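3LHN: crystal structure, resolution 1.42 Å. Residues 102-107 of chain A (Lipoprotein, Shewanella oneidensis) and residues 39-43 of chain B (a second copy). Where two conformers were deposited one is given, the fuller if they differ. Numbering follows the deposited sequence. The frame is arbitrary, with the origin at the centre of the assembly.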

# COMPACT_ATOMS: atom_id res chain seq x y z
N LEU A 102 -2.59 -14.08 14.31
CA LEU A 102 -3.53 -12.95 14.32
C LEU A 102 -2.85 -11.79 13.66
O LEU A 102 -1.85 -11.31 14.13
N MSE A 103 -3.42 -11.28 12.55
CA MSE A 103 -2.79 -10.15 11.89
C MSE A 103 -2.96 -8.92 12.78
O MSE A 103 -4.06 -8.65 13.26
N LEU A 104 -1.89 -8.16 12.92
CA LEU A 104 -1.81 -6.97 13.75
C LEU A 104 -1.82 -5.74 12.83
O LEU A 104 -1.65 -5.84 11.61
N ASP A 105 -2.03 -4.58 13.42
CA ASP A 105 -1.89 -3.34 12.64
C ASP A 105 -0.42 -2.93 12.49
O ASP A 105 0.46 -3.64 12.96
N THR A 106 -0.13 -1.84 11.78
CA THR A 106 1.26 -1.45 11.53
C THR A 106 2.01 -1.06 12.77
O THR A 106 3.25 -1.03 12.74
N GLU A 107 1.28 -0.78 13.85
CA GLU A 107 1.93 -0.53 15.15
C GLU A 107 2.25 -1.79 15.91
O GLU A 107 2.90 -1.73 16.96
N CYS B 39 -10.41 -2.02 6.48
CA CYS B 39 -9.01 -1.71 6.39
C CYS B 39 -8.22 -3.02 6.29
O CYS B 39 -8.44 -3.94 7.09
N ALA B 40 -7.26 -3.08 5.37
CA ALA B 40 -6.48 -4.30 5.22
C ALA B 40 -5.75 -4.67 6.49
O ALA B 40 -5.61 -5.85 6.80
N SER B 41 -5.23 -3.69 7.22
CA SER B 41 -4.44 -4.02 8.42
C SER B 41 -4.69 -3.05 9.52
O SER B 41 -3.73 -2.60 10.19
N CYS B 42 -5.96 -2.74 9.75
CA CYS B 42 -6.31 -1.87 10.88
C CYS B 42 -7.80 -2.01 11.17
O CYS B 42 -8.49 -2.70 10.43
N GLU B 43 -8.27 -1.38 12.25
CA GLU B 43 -9.66 -1.47 12.64
C GLU B 43 -10.65 -1.07 11.56
O GLU B 43 -11.69 -1.69 11.38

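The contact is small, burying 195 Å² over both sides, and it centres on B:Ser41, which gives up the most surface, 66 Å². Its CA-to-CB bond points toward chain A; the side chain is short, and here the backbones are close: the CA atoms of A:Asp105 and B:Ser41 lie 5.0 Å apart. No direct hydrogen bond joins the two stretches. Instead B:Ser41 O receives a CA-H...O contact from A:Asp105 CA at 3.2 Å, a weak polar interaction that needs no side chain. The serine hydroxyl, with chi1 in p, lies 4.4 Å (OG) from A:Thr106 CG2, a loose van der Waals approach.

A:Asp105 contributes 37 Å². Its chi1 is p and its CA-to-CB bond runs sideways; A:Asp105 CB lies 3.2 Å from B:Ser41 O and 4.2 Å from B:Cys42 CA. Both carboxylate oxygens are engaged: OD1 accepts a weak hydrogen bond from A:Glu107 N (3.0 Å), bracing its own turn, and also bonds to a residue just outside the stretch, while OD2 accepts one from water 1 at 2.8 Å. That water in turn accepts from B:Glu43 N at 3.1 Å, so an acidic group reaches a backbone amide of the other chain through solvent. Water 2 makes a second bridge, accepting from A:Thr106 N (3.0 Å) and donating to B:Ser41 O (3.2 Å).

The CA-to-CB bond of A:Met103, a selenomethionine contributing 36 Å², points toward the other stretch. With chi1 and chi2 both t, the chain extends and carries SE to 3.4 Å from B:Ala40 O and 4.2 Å from B:Ser41 CB. A long, flexible, unbranched side chain suits this buried position, since it can reach the neighbouring backbone. A:Leu104, by contrast, directs its CB away, chi1 m and chi2 t.

Within the chain B stretch, B:Cys39 SG and B:Cys42 SG form a 2.1 Å disulfide, which ties together the ends of the short segment containing B:Ala40 and B:Ser41.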

# COMPACT_ATOMS: atom_id res chain seq x y z
CB LEU A 102 -3.92 -12.61 15.76
CG LEU A 102 -4.82 -11.39 16.00
CD1 LEU A 102 -6.20 -11.69 15.43
CD2 LEU A 102 -4.92 -11.09 17.46
CB MSE A 103 -3.39 -9.87 10.51
CG MSE A 103 -2.79 -8.66 9.87
SE MSE A 103 -3.64 -8.21 8.18
CE MSE A 103 -2.44 -9.25 7.20
CB LEU A 104 -0.52 -6.97 14.58
CG LEU A 104 -0.39 -8.18 15.51
CD1 LEU A 104 1.01 -8.21 16.08
CD2 LEU A 104 -1.42 -8.18 16.61
CB ASP A 105 -2.83 -2.24 13.19
CG ASP A 105 -2.43 -1.68 14.50
OD1 ASP A 105 -1.30 -1.84 14.98
OD2 ASP A 105 -3.28 -0.90 15.02
CB THR A 106 1.41 -0.29 10.49
OG1 THR A 106 0.69 0.86 10.94
CG2 THR A 106 0.90 -0.69 9.13
CB GLU A 107 1.02 0.31 16.05
CG GLU A 107 0.43 1.52 15.41
CD GLU A 107 -0.26 2.40 16.44
OE1 GLU A 107 0.40 2.74 17.45
OE2 GLU A 107 -1.44 2.77 16.24
CB CYS B 39 -8.61 -0.94 7.64
SG CYS B 39 -6.97 -0.29 7.69
CB ALA B 40 -5.51 -4.22 3.99
CB SER B 41 -2.96 -4.10 8.11
OG SER B 41 -2.55 -2.90 7.53
CB CYS B 42 -5.88 -0.40 10.64
SG CYS B 42 -6.93 0.63 9.60
CB GLU B 43 -9.89 -0.59 13.87
CG GLU B 43 -11.33 -0.41 14.22
CD GLU B 43 -11.50 0.43 15.46
OE1 GLU B 43 -10.48 0.66 16.14
OE2 GLU B 43 -12.63 0.82 15.72
O HOH W 1 -5.97 -0.59 14.21
O HOH W 2 -2.08 0.12 10.72